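Long-range contacts in monosaccharide-transporting ATPase (Actinobacillus succinogenes, PDB 5DTE), which binds beta-D-allose in the cleft between its two domains and probably delivers it to a sugar ABC transporter: residues Pro27-Leu32 / Lys55-Ile60; Val134-Phe139 / Lys273-Ile278; Leu144-Leu149 / Lys180-Tyr185; Gly164-Asp169 / Ser193-Trp198. All blocks are in the same frame, centred on the assembly; numbering follows the deposited sequence.

Contact 1: Pro27-Leu32 / Lys55-Ile60; sequences PQIALL and KDIDLI
Strands 28-32 and 58-60 run side by side and parallel, with Pro27 and Ile57 leading into them, strand 58-63 being an outermost strand of the six-stranded sheet of the N-terminal domain. The backbone ladder starts at Asp58 N, which donates to Pro27 O over 3.1 Å. Ile29 then uses both its backbone groups: its N gives to Asp58 O at 2.9 Å, and its O receives Ile60 N at 2.9 Å. Leu31 N closes the run on Ile60 O, sitting above the carbonyl plane by 43°. With the segment axes 27° apart, this is the strand pair of a beta-alpha-beta crossover whose connecting helix, 39-54, packs on Leu31 and Leu59; Asp56, with positive phi, is the C-prime residue of the Schellman motif ending that helix. On the sheet face of Gln28, Ala30, Asp58 and Ile60, the extended glutamine chain (CG anti to the backbone N, chi1 168°) runs obliquely past the tip of Ile60, with Gln28 CG 3.5 Å from Ile60 CD1. Helix 70-82 packs against Ala30 on this side, while the Asp58 carboxylate forms a salt bridge with Lys26. Beside the strands' start, Ile57 spreads two branches: CD1 lies over one face of the proline ring, 3.6 Å from Pro27 CB, and Ile57 CG2 reaches Ile29 CB at 4.0 Å. Leu59 CD1 comes 4.3 Å from Leu31 CB.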
loop_
_atom_site.group_PDB
_atom_site.type_symbol
_atom_site.label_atom_id
_atom_site.label_comp_id
_atom_site.label_asym_id
_atom_site.label_seq_id
_atom_site.Cartn_x
_atom_site.Cartn_y
_atom_site.Cartn_z
ATOM N N PRO A 27 -5.899 16.858 -22.614
ATOM C CA PRO A 27 -6.457 16.887 -21.258
ATOM C C PRO A 27 -5.377 16.915 -20.192
ATOM O O PRO A 27 -4.381 16.207 -20.326
ATOM C CB PRO A 27 -7.262 15.586 -21.174
ATOM C CG PRO A 27 -7.439 15.132 -22.570
ATOM C CD PRO A 27 -6.227 15.600 -23.302
ATOM N N GLN A 28 -5.591 17.712 -19.149
ATOM C CA GLN A 28 -4.587 17.975 -18.113
ATOM C C GLN A 28 -5.008 17.376 -16.767
ATOM O O GLN A 28 -5.966 17.851 -16.153
ATOM C CB GLN A 28 -4.362 19.487 -17.992
ATOM C CG GLN A 28 -3.575 19.921 -16.779
ATOM C CD GLN A 28 -3.296 21.414 -16.766
ATOM O OE1 GLN A 28 -3.823 22.159 -15.938
ATOM N NE2 GLN A 28 -2.461 21.855 -17.690
ATOM N N ILE A 29 -4.308 16.324 -16.330
ATOM C CA ILE A 29 -4.713 15.529 -15.158
ATOM C C ILE A 29 -3.718 15.647 -14.012
ATOM O O ILE A 29 -2.522 15.592 -14.238
ATOM C CB ILE A 29 -4.874 14.033 -15.512
ATOM C CG1 ILE A 29 -6.092 13.837 -16.423
ATOM C CG2 ILE A 29 -5.015 13.194 -14.244
ATOM C CD1 ILE A 29 -6.643 12.435 -16.448
ATOM N N ALA A 30 -4.201 15.822 -12.783
ATOM C CA ALA A 30 -3.292 15.954 -11.657
ATOM C C ALA A 30 -3.188 14.631 -10.905
ATOM O O ALA A 30 -4.180 13.925 -10.713
ATOM C CB ALA A 30 -3.733 17.081 -10.722
ATOM N N LEU A 31 -1.961 14.296 -10.511
ATOM C CA LEU A 31 -1.692 13.165 -9.645
ATOM C C LEU A 31 -1.123 13.703 -8.336
ATOM O O LEU A 31 -0.061 14.315 -8.321
ATOM C CB LEU A 31 -0.720 12.197 -10.307
ATOM C CG LEU A 31 -0.330 11.004 -9.442
ATOM C CD1 LEU A 31 -1.581 10.215 -9.091
ATOM C CD2 LEU A 31 0.700 10.112 -10.142
ATOM N N LEU A 32 -1.835 13.497 -7.239
ATOM C CA LEU A 32 -1.443 14.111 -5.977
ATOM C C LEU A 32 -1.123 13.059 -4.941
ATOM O O LEU A 32 -1.998 12.324 -4.489
ATOM C CB LEU A 32 -2.544 15.042 -5.478
ATOM C CG LEU A 32 -2.790 16.183 -6.465
ATOM C CD1 LEU A 32 -3.926 17.061 -6.004
ATOM C CD2 LEU A 32 -1.523 16.995 -6.648
ATOM N N LYS A 55 -1.195 7.802 -23.529
ATOM C CA LYS A 55 -2.549 8.316 -23.765
ATOM C C LYS A 55 -2.582 9.829 -24.030
ATOM O O LYS A 55 -3.631 10.462 -23.931
ATOM C CB LYS A 55 -3.471 7.961 -22.585
ATOM C CG LYS A 55 -3.731 6.470 -22.464
ATOM C CD LYS A 55 -4.810 6.150 -21.467
ATOM C CE LYS A 55 -5.902 5.270 -22.081
ATOM N NZ LYS A 55 -6.915 5.980 -22.949
ATOM N N ASP A 56 -1.434 10.399 -24.371
ATOM C CA ASP A 56 -1.366 11.812 -24.754
ATOM C C ASP A 56 -1.976 12.761 -23.701
ATOM O O ASP A 56 -2.656 13.736 -24.033
ATOM C CB ASP A 56 -2.040 12.002 -26.119
ATOM C CG ASP A 56 -1.120 11.631 -27.274
ATOM O OD1 ASP A 56 0.058 12.030 -27.226
ATOM O OD2 ASP A 56 -1.559 10.948 -28.226
ATOM N N ILE A 57 -1.707 12.460 -22.433
ATOM C CA ILE A 57 -2.190 13.240 -21.290
ATOM C C ILE A 57 -1.084 14.146 -20.736
ATOM O O ILE A 57 0.060 13.709 -20.592
ATOM C CB ILE A 57 -2.718 12.294 -20.156
ATOM C CG1 ILE A 57 -4.083 11.736 -20.524
ATOM C CG2 ILE A 57 -2.835 13.009 -18.823
ATOM C CD1 ILE A 57 -5.083 12.812 -20.768
ATOM N N ASP A 58 -1.419 15.402 -20.437
ATOM C CA ASP A 58 -0.501 16.282 -19.710
ATOM C C ASP A 58 -0.633 15.994 -18.219
ATOM O O ASP A 58 -1.679 16.254 -17.637
ATOM C CB ASP A 58 -0.777 17.767 -20.006
ATOM C CG ASP A 58 -0.016 18.286 -21.245
ATOM O OD1 ASP A 58 0.912 17.595 -21.739
ATOM O OD2 ASP A 58 -0.347 19.398 -21.724
ATOM N N LEU A 59 0.424 15.455 -17.606
ATOM C CA LEU A 59 0.354 14.944 -16.225
ATOM C C LEU A 59 1.089 15.788 -15.164
ATOM O O LEU A 59 2.287 16.056 -15.280
ATOM C CB LEU A 59 0.895 13.517 -16.174
ATOM C CG LEU A 59 0.777 12.923 -14.782
ATOM C CD1 LEU A 59 -0.670 12.515 -14.546
ATOM C CD2 LEU A 59 1.728 11.755 -14.619
ATOM N N ILE A 60 0.363 16.172 -14.117
ATOM C CA ILE A 60 0.880 17.098 -13.111
ATOM C C ILE A 60 1.059 16.457 -11.748
ATOM O O ILE A 60 0.095 16.320 -10.999
ATOM C CB ILE A 60 -0.050 18.310 -12.934
ATOM C CG1 ILE A 60 -0.612 18.764 -14.283
ATOM C CG2 ILE A 60 0.674 19.431 -12.232
ATOM C CD1 ILE A 60 -1.257 20.126 -14.221
#

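Contact 2: Val134-Phe139 / Lys273-Ile278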
loop_
_atom_site.group_PDB
_atom_site.type_symbol
_atom_site.label_atom_id
_atom_site.label_comp_id
_atom_site.label_asym_id
_atom_site.label_seq_id
_atom_site.Cartn_x
_atom_site.Cartn_y
_atom_site.Cartn_z
ATOM N N VAL A 134 -9.868 3.124 -6.527
ATOM C CA VAL A 134 -9.081 2.108 -7.222
ATOM C C VAL A 134 -7.949 1.646 -6.306
ATOM O O VAL A 134 -7.149 2.481 -5.873
ATOM C CB VAL A 134 -8.478 2.641 -8.538
ATOM C CG1 VAL A 134 -7.482 1.630 -9.130
ATOM C CG2 VAL A 134 -9.564 2.970 -9.523
ATOM N N GLY A 135 -7.882 0.341 -6.007
ATOM C CA GLY A 135 -6.788 -0.198 -5.201
ATOM C C GLY A 135 -6.625 -1.707 -5.185
ATOM O O GLY A 135 -6.569 -2.349 -6.236
ATOM N N VAL A 136 -6.502 -2.254 -3.980
ATOM C CA VAL A 136 -6.555 -3.698 -3.726
ATOM C C VAL A 136 -7.272 -3.986 -2.396
ATOM O O VAL A 136 -7.449 -3.095 -1.560
ATOM C CB VAL A 136 -5.147 -4.380 -3.676
ATOM C CG1 VAL A 136 -4.587 -4.581 -5.068
ATOM C CG2 VAL A 136 -4.167 -3.626 -2.777
ATOM N N ASP A 137 -7.713 -5.229 -2.221
ATOM C CA ASP A 137 -8.175 -5.689 -0.921
ATOM C C ASP A 137 -6.942 -5.916 -0.061
ATOM O O ASP A 137 -6.230 -6.900 -0.245
ATOM C CB ASP A 137 -9.001 -6.974 -1.058
ATOM C CG ASP A 137 -10.033 -7.132 0.041
ATOM O OD1 ASP A 137 -9.716 -6.817 1.200
ATOM O OD2 ASP A 137 -11.168 -7.560 -0.258
ATOM N N ASN A 138 -6.656 -4.989 0.848
ATOM C CA ASN A 138 -5.451 -5.112 1.661
ATOM C C ASN A 138 -5.663 -6.149 2.752
ATOM O O ASN A 138 -4.711 -6.757 3.235
ATOM C CB ASN A 138 -5.037 -3.762 2.252
ATOM C CG ASN A 138 -4.567 -2.770 1.189
ATOM O OD1 ASN A 138 -3.731 -3.088 0.346
ATOM N ND2 ASN A 138 -5.113 -1.569 1.225
ATOM N N PHE A 139 -6.920 -6.379 3.115
ATOM C CA PHE A 139 -7.249 -7.421 4.090
ATOM C C PHE A 139 -6.883 -8.769 3.528
ATOM O O PHE A 139 -6.149 -9.547 4.155
ATOM C CB PHE A 139 -8.732 -7.395 4.450
ATOM C CG PHE A 139 -9.154 -8.479 5.405
ATOM C CD1 PHE A 139 -9.114 -8.265 6.778
ATOM C CD2 PHE A 139 -9.635 -9.698 4.927
ATOM C CE1 PHE A 139 -9.530 -9.253 7.659
ATOM C CE2 PHE A 139 -10.060 -10.694 5.795
ATOM C CZ PHE A 139 -10.001 -10.480 7.163
ATOM N N LYS A 273 1.506 -0.079 -10.974
ATOM C CA LYS A 273 1.414 0.559 -12.284
ATOM C C LYS A 273 0.047 0.321 -12.889
ATOM O O LYS A 273 -0.517 1.232 -13.483
ATOM C CB LYS A 273 2.496 0.042 -13.225
ATOM C CG LYS A 273 3.884 0.038 -12.614
ATOM C CD LYS A 273 4.908 0.619 -13.551
ATOM C CE LYS A 273 6.297 0.575 -12.951
ATOM N NZ LYS A 273 7.303 1.120 -13.909
ATOM N N LYS A 274 -0.479 -0.899 -12.735
ATOM C CA LYS A 274 -1.819 -1.249 -13.214
ATOM C C LYS A 274 -2.890 -0.442 -12.476
ATOM O O LYS A 274 -3.850 0.050 -13.080
ATOM C CB LYS A 274 -2.079 -2.737 -13.042
ATOM C CG LYS A 274 -3.464 -3.197 -13.525
ATOM C CD LYS A 274 -3.625 -4.732 -13.387
ATOM C CE LYS A 274 -5.075 -5.236 -13.535
ATOM N NZ LYS A 274 -5.651 -5.005 -14.871
ATOM N N GLN A 275 -2.715 -0.313 -11.164
ATOM C CA GLN A 275 -3.584 0.531 -10.356
ATOM C C GLN A 275 -3.703 1.942 -10.927
ATOM O O GLN A 275 -4.772 2.365 -11.363
ATOM C CB GLN A 275 -3.065 0.620 -8.930
ATOM C CG GLN A 275 -3.327 -0.591 -8.076
ATOM C CD GLN A 275 -3.153 -0.289 -6.590
ATOM O OE1 GLN A 275 -3.275 0.859 -6.145
ATOM N NE2 GLN A 275 -2.874 -1.322 -5.818
ATOM N N VAL A 276 -2.594 2.673 -10.917
ATOM C CA VAL A 276 -2.603 4.057 -11.363
ATOM C C VAL A 276 -2.929 4.145 -12.856
ATOM O O VAL A 276 -3.384 5.175 -13.335
ATOM C CB VAL A 276 -1.265 4.741 -11.063
ATOM C CG1 VAL A 276 -0.140 4.090 -11.849
ATOM C CG2 VAL A 276 -1.349 6.240 -11.331
ATOM N N ALA A 277 -2.725 3.054 -13.591
ATOM C CA ALA A 277 -3.158 3.024 -14.980
ATOM C C ALA A 277 -4.670 3.010 -15.017
ATOM O O ALA A 277 -5.269 3.808 -15.730
ATOM C CB ALA A 277 -2.593 1.835 -15.713
ATOM N N ILE A 278 -5.293 2.125 -14.237
ATOM C CA ILE A 278 -6.759 2.116 -14.139
ATOM C C ILE A 278 -7.285 3.457 -13.616
ATOM O O ILE A 278 -8.304 3.941 -14.089
ATOM C CB ILE A 278 -7.290 0.962 -13.248
ATOM C CG1 ILE A 278 -7.549 -0.286 -14.096
ATOM C CG2 ILE A 278 -8.601 1.343 -12.591
ATOM C CD1 ILE A 278 -6.305 -1.027 -14.561
#
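Val134 and Ile278 meet at about a right angle where the strand leaving the N-terminal sheet passes a helix of the same domain, 272-287. Beyond this point the chain crosses into the other domain and starts helix 138-152, so the segment is one of the interdomain connections of a periplasmic binding protein. Val134 points toward the helix and presents both methyls: CG1 and CG2 straddle the single branch methyl of Ile278, with Val134 CG2 at 3.6 Å from Ile278 CG2. The CG1 methyl also rests on the helix backbone, 3.6 Å from Gln275 O. That orientation follows from a first torsion of 171°, which swings CG1 to the far side of CB from the valine's own N. Gln275 takes a different route. Its chain leaves the helix extended and lays the amide alongside the backbone at Gly135: Gln275 OE1 lies 3.8 Å from Gly135 CA. Further along, Val136 crosses the amide end at about a right angle. The amide nitrogen is committed outside the two segments, donating to Gln270 O; Gln270 itself belongs to the allose pocket, and Tyr40, also a pocket residue, touches Gln275 too. Val136 CG1 meets that nitrogen from the strand side, 3.8 Å from Gln275 NE2.

Contact 3: Leu144-Leu149 / Lys180-Tyr185; sequences LEAKNL and KAFAEY
The Phe182 ring takes the methyl of Ala146 at a slant, with Phe182 CZ 3.5 Å from Ala146 CB. Tyr185, the other ring, has Ala181 O in its plane at the edge and meets the ammonium group of Lys147 obliquely near its hydroxyl. Next to the Phe182 ring the helices come close through small residues: Ala181 CB lies 3.6 Å from Ala146 CB, and Lys147 CA is 5.5 Å from Ala181 CA. Lys147 reaches over this seam. Its chain bends only at its last torsion, turning NZ to two acceptors: a weak hydrogen bond to Tyr185 OH at 2.9 Å, and a salt bridge whose hydrogen bond is weak, Lys147 NZ 3.3 Å from Glu184 OE1. Both partners are held from helix 138-152 as well, Tyr185 OH by Glu151 and Glu184 OE2 by Tyr143. A type I turn from Phe182 to Tyr185 brings the acidic and phenolic groups round. The contact joins helices 138-152 and 169-182 of the C-terminal domain; the first also lies on its parallel sheet, Ala146 touching Phe221 of strand 219-222 and Leu149 touching Leu245 of strand 245-247.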
loop_
_atom_site.group_PDB
_atom_site.type_symbol
_atom_site.label_atom_id
_atom_site.label_comp_id
_atom_site.label_asym_id
_atom_site.label_seq_id
_atom_site.Cartn_x
_atom_site.Cartn_y
_atom_site.Cartn_z
ATOM N N LEU A 144 -3.626 -13.506 2.445
ATOM C CA LEU A 144 -2.824 -14.304 1.527
ATOM C C LEU A 144 -1.341 -14.306 1.916
ATOM O O LEU A 144 -0.684 -15.325 1.793
ATOM C CB LEU A 144 -2.988 -13.805 0.089
ATOM C CG LEU A 144 -4.249 -14.179 -0.704
ATOM C CD1 LEU A 144 -4.487 -13.195 -1.857
ATOM C CD2 LEU A 144 -4.150 -15.596 -1.238
ATOM N N GLU A 145 -0.826 -13.174 2.396
ATOM C CA GLU A 145 0.596 -13.037 2.705
ATOM C C GLU A 145 0.960 -13.740 4.005
ATOM O O GLU A 145 2.031 -14.337 4.116
ATOM C CB GLU A 145 1.005 -11.556 2.794
ATOM C CG GLU A 145 2.452 -11.323 3.306
ATOM C CD GLU A 145 2.735 -9.892 3.770
ATOM O OE1 GLU A 145 2.134 -8.926 3.248
ATOM O OE2 GLU A 145 3.581 -9.724 4.663
ATOM N N ALA A 146 0.087 -13.656 5.000
ATOM C CA ALA A 146 0.361 -14.325 6.268
ATOM C C ALA A 146 0.295 -15.830 6.068
ATOM O O ALA A 146 1.144 -16.583 6.544
ATOM C CB ALA A 146 -0.623 -13.881 7.333
ATOM N N LYS A 147 -0.718 -16.242 5.321
ATOM C CA LYS A 147 -1.000 -17.646 5.090
ATOM C C LYS A 147 0.188 -18.339 4.465
ATOM O O LYS A 147 0.475 -19.488 4.789
ATOM C CB LYS A 147 -2.238 -17.810 4.205
ATOM C CG LYS A 147 -2.906 -19.164 4.351
ATOM C CD LYS A 147 -4.365 -19.120 3.929
ATOM C CE LYS A 147 -4.983 -20.506 3.968
ATOM N NZ LYS A 147 -4.425 -21.312 5.087
ATOM N N ASN A 148 0.888 -17.630 3.589
ATOM C CA ASN A 148 2.026 -18.188 2.875
ATOM C C ASN A 148 3.221 -18.409 3.803
ATOM O O ASN A 148 3.906 -19.431 3.726
ATOM C CB ASN A 148 2.400 -17.268 1.718
ATOM C CG ASN A 148 3.442 -17.868 0.798
ATOM O OD1 ASN A 148 4.631 -17.558 0.903
ATOM N ND2 ASN A 148 2.999 -18.717 -0.128
ATOM N N LEU A 149 3.449 -17.449 4.693
ATOM C CA LEU A 149 4.513 -17.521 5.689
ATOM C C LEU A 149 4.197 -18.541 6.786
ATOM O O LEU A 149 5.101 -19.208 7.298
ATOM C CB LEU A 149 4.735 -16.139 6.310
ATOM C CG LEU A 149 5.675 -15.974 7.510
ATOM C CD1 LEU A 149 7.134 -15.971 7.060
ATOM C CD2 LEU A 149 5.322 -14.716 8.321
ATOM N N LYS A 180 -6.266 -12.946 10.935
ATOM C CA LYS A 180 -7.232 -13.972 10.563
ATOM C C LYS A 180 -6.544 -15.253 10.115
ATOM O O LYS A 180 -7.012 -16.352 10.384
ATOM C CB LYS A 180 -8.159 -13.483 9.450
ATOM C CG LYS A 180 -9.190 -14.528 9.083
ATOM C CD LYS A 180 -9.566 -14.474 7.627
ATOM C CE LYS A 180 -10.528 -15.594 7.266
ATOM N NZ LYS A 180 -11.563 -15.131 6.283
ATOM N N ALA A 181 -5.416 -15.099 9.437
ATOM C CA ALA A 181 -4.702 -16.224 8.866
ATOM C C ALA A 181 -3.969 -17.094 9.905
ATOM O O ALA A 181 -3.988 -18.327 9.795
ATOM C CB ALA A 181 -3.729 -15.721 7.836
ATOM N N PHE A 182 -3.309 -16.481 10.893
ATOM C CA PHE A 182 -2.572 -17.262 11.898
ATOM C C PHE A 182 -3.565 -17.914 12.837
ATOM O O PHE A 182 -3.287 -18.955 13.445
ATOM C CB PHE A 182 -1.580 -16.401 12.699
ATOM C CG PHE A 182 -0.579 -15.674 11.845
ATOM C CD1 PHE A 182 0.041 -16.307 10.786
ATOM C CD2 PHE A 182 -0.288 -14.345 12.083
ATOM C CE1 PHE A 182 0.938 -15.637 9.996
ATOM C CE2 PHE A 182 0.596 -13.682 11.291
ATOM C CZ PHE A 182 1.212 -14.333 10.244
ATOM N N ALA A 183 -4.736 -17.290 12.948
ATOM C CA ALA A 183 -5.821 -17.822 13.762
ATOM C C ALA A 183 -6.217 -19.213 13.268
ATOM O O ALA A 183 -6.849 -19.966 13.996
ATOM C CB ALA A 183 -7.021 -16.878 13.744
ATOM N N GLU A 184 -5.824 -19.549 12.039
ATOM C CA GLU A 184 -6.095 -20.859 11.450
ATOM C C GLU A 184 -5.010 -21.873 11.808
ATOM O O GLU A 184 -5.179 -23.089 11.609
ATOM C CB GLU A 184 -6.228 -20.752 9.924
ATOM C CG GLU A 184 -7.420 -19.923 9.473
ATOM C CD GLU A 184 -7.590 -19.897 7.966
ATOM O OE1 GLU A 184 -6.846 -20.633 7.275
ATOM O OE2 GLU A 184 -8.470 -19.136 7.481
ATOM N N TYR A 185 -3.903 -21.370 12.346
ATOM C CA TYR A 185 -2.795 -22.225 12.754
ATOM C C TYR A 185 -2.586 -22.147 14.259
ATOM O O TYR A 185 -1.789 -21.323 14.726
ATOM C CB TYR A 185 -1.518 -21.829 12.008
ATOM C CG TYR A 185 -1.650 -21.963 10.508
ATOM C CD1 TYR A 185 -1.201 -23.108 9.855
ATOM C CD2 TYR A 185 -2.248 -20.959 9.747
ATOM C CE1 TYR A 185 -1.326 -23.247 8.486
ATOM C CE2 TYR A 185 -2.382 -21.091 8.375
ATOM C CZ TYR A 185 -1.919 -22.243 7.753
ATOM O OH TYR A 185 -2.041 -22.388 6.395
#

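Contact 4: Gly164-Asp169 / Ser193-Trp198; sequences GIPGVD and SQSANW. With ALL (beta-D-allopyranose), chain E.
Gly164 and Ile165 lie against one face of the Trp198 indole while C6 of the bound beta-D-allopyranose lies over the opposite face. The CH-pi part of the contact is made by Gly164 CA, 3.5 Å from the centroid of the five-membered ring and 19° off its normal. Ile165 continues the cover over the six-membered ring, its CB off-centre and its backbone N also over the indole. Apolar touches complete the rim: Ile165 CD1 is 3.5 Å from Trp198 CZ3, and Val168 meets the ring edge in plane, with CG1 3.4 Å from Trp198 CH2. Polar bonding gathers at Ser195, at the end of strand 188-195. Its OG, turned opposite its own N (chi1 171°), donates to Gly164 O at 2.8 Å from 55° above the carbonyl plane, and accepts a weak bond from Asn197 N. The same hydroxyl lies 3.4 Å from Pro166 CD, and Asn197 OD1 rests near the ring of that proline. Gln202 holds the amide nitrogen of Asn197. These loops follow two adjacent strands of the C-terminal domain and bring Trp198 into the sugar pocket. Trp198 CG stands 3.4 Å from allose C6, while Asp250, Arg174, Glu67, Asp116 and Lys34 bond the sugar's polar groups; the tryptophan probably gives apolar cover to the exocyclic C6, and the loop behind supports its far face.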
loop_
_atom_site.group_PDB
_atom_site.type_symbol
_atom_site.label_atom_id
_atom_site.label_comp_id
_atom_site.label_asym_id
_atom_site.label_seq_id
_atom_site.Cartn_x
_atom_site.Cartn_y
_atom_site.Cartn_z
ATOM N N GLY A 164 2.147 -0.471 9.958
ATOM C CA GLY A 164 2.403 0.826 9.373
ATOM C C GLY A 164 2.046 1.938 10.335
ATOM O O GLY A 164 1.817 1.677 11.522
ATOM N N ILE A 165 2.023 3.171 9.829
ATOM C CA ILE A 165 1.540 4.311 10.603
ATOM C C ILE A 165 0.166 3.983 11.162
ATOM O O ILE A 165 -0.774 3.770 10.392
ATOM C CB ILE A 165 1.441 5.610 9.755
ATOM C CG1 ILE A 165 2.815 6.026 9.240
ATOM C CG2 ILE A 165 0.875 6.719 10.574
ATOM C CD1 ILE A 165 2.772 7.259 8.389
ATOM N N PRO A 166 0.051 3.914 12.499
ATOM C CA PRO A 166 -1.225 3.652 13.180
ATOM C C PRO A 166 -2.386 4.451 12.576
ATOM O O PRO A 166 -2.237 5.652 12.304
ATOM C CB PRO A 166 -0.944 4.087 14.624
ATOM C CG PRO A 166 0.517 3.841 14.798
ATOM C CD PRO A 166 1.162 4.087 13.455
ATOM N N GLY A 167 -3.510 3.780 12.336
ATOM C CA GLY A 167 -4.696 4.458 11.855
ATOM C C GLY A 167 -5.022 4.238 10.393
ATOM O O GLY A 167 -6.169 3.951 10.072
ATOM N N VAL A 168 -4.031 4.378 9.512
ATOM C CA VAL A 168 -4.255 4.212 8.072
ATOM C C VAL A 168 -4.891 2.869 7.738
ATOM O O VAL A 168 -4.406 1.821 8.151
ATOM C CB VAL A 168 -2.950 4.339 7.260
ATOM C CG1 VAL A 168 -3.048 3.541 5.956
ATOM C CG2 VAL A 168 -2.646 5.801 6.971
ATOM N N ASP A 169 -5.979 2.926 6.982
ATOM C CA ASP A 169 -6.766 1.750 6.651
ATOM C C ASP A 169 -5.940 0.618 6.058
ATOM O O ASP A 169 -6.059 -0.526 6.490
ATOM C CB ASP A 169 -7.877 2.127 5.677
ATOM C CG ASP A 169 -8.957 1.082 5.603
ATOM O OD1 ASP A 169 -9.761 1.008 6.556
ATOM O OD2 ASP A 169 -9.005 0.340 4.595
ATOM N N SER A 193 3.626 -7.429 18.306
ATOM C CA SER A 193 3.139 -6.513 17.292
ATOM C C SER A 193 3.535 -5.082 17.613
ATOM O O SER A 193 3.181 -4.538 18.658
ATOM C CB SER A 193 1.635 -6.600 17.150
ATOM O OG SER A 193 1.234 -5.782 16.076
ATOM N N GLN A 194 4.268 -4.475 16.697
ATOM C CA GLN A 194 4.828 -3.153 16.905
ATOM C C GLN A 194 4.791 -2.397 15.586
ATOM O O GLN A 194 5.088 -2.958 14.532
ATOM C CB GLN A 194 6.256 -3.261 17.447
ATOM C CG GLN A 194 6.809 -2.001 18.092
ATOM C CD GLN A 194 7.946 -2.301 19.068
ATOM O OE1 GLN A 194 7.970 -3.360 19.711
ATOM N NE2 GLN A 194 8.895 -1.371 19.178
ATOM N N SER A 195 4.391 -1.137 15.635
ATOM C CA SER A 195 4.423 -0.298 14.444
ATOM C C SER A 195 5.837 0.155 14.082
ATOM O O SER A 195 6.594 0.641 14.934
ATOM C CB SER A 195 3.536 0.925 14.634
ATOM O OG SER A 195 3.715 1.830 13.573
ATOM N N ALA A 196 6.193 -0.004 12.810
ATOM C CA ALA A 196 7.435 0.559 12.327
ATOM C C ALA A 196 7.179 1.677 11.320
ATOM O O ALA A 196 8.114 2.167 10.690
ATOM C CB ALA A 196 8.298 -0.511 11.726
ATOM N N ASN A 197 5.912 2.070 11.183
ATOM C CA ASN A 197 5.501 3.267 10.419
ATOM C C ASN A 197 5.856 3.302 8.934
ATOM O O ASN A 197 5.922 4.394 8.357
ATOM C CB ASN A 197 6.079 4.533 11.068
ATOM C CG ASN A 197 5.446 4.843 12.411
ATOM O OD1 ASN A 197 4.318 5.332 12.470
ATOM N ND2 ASN A 197 6.168 4.554 13.498
ATOM N N TRP A 198 6.086 2.122 8.342
ATOM C CA TRP A 198 6.374 1.938 6.909
ATOM C C TRP A 198 7.812 2.271 6.501
ATOM O O TRP A 198 8.148 2.186 5.315
ATOM C CB TRP A 198 5.419 2.769 6.040
ATOM C CG TRP A 198 3.989 2.299 6.032
ATOM C CD1 TRP A 198 3.521 1.000 6.023
ATOM C CD2 TRP A 198 2.844 3.132 6.049
ATOM N NE1 TRP A 198 2.147 0.991 6.012
ATOM C CE2 TRP A 198 1.709 2.287 6.038
ATOM C CE3 TRP A 198 2.663 4.514 6.069
ATOM C CZ2 TRP A 198 0.421 2.790 6.046
ATOM C CZ3 TRP A 198 1.389 5.010 6.072
ATOM C CH2 TRP A 198 0.281 4.152 6.063
HETATM C C1 ALL E . 0.248 2.120 1.564
HETATM C C2 ALL E . 0.508 1.550 0.182
HETATM C C3 ALL E . 1.875 0.991 0.049
HETATM C C4 ALL E . 2.928 1.909 0.587
HETATM C C5 ALL E . 2.588 2.220 2.035
HETATM C C6 ALL E . 3.658 2.970 2.759
HETATM O O1 ALL E . -0.925 2.836 1.597
HETATM O O2 ALL E . -0.438 0.480 -0.034
HETATM O O3 ALL E . 1.946 -0.257 0.808
HETATM O O4 ALL E . 4.219 1.289 0.494
HETATM O O5 ALL E . 1.359 3.004 2.024
HETATM O O6 ALL E . 3.693 4.302 2.291
#

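Overall arrangement
From the N terminus, contact 1 closes first, pairing strands 28-33 and 58-63 round helix 39-54 at the edge of the N-terminal sheet, before any other contact opens. Contact 2 then opens where strand 132-135 runs across to helix 138-152, and closes only at helix 272-287, back on the first domain; contacts 3 and 4 nest inside that long loop. Those two cross, their segments alternating along the chain, and both belong to the C-terminal domain: contact 3 joins two helices, contact 4 joins the loop after strand 157-163 to the end of strand 188-195 and the loop that follows it, beside the sugar. Contacts 2 and 3 share helix 138-152 and touch through Phe139 and Lys180.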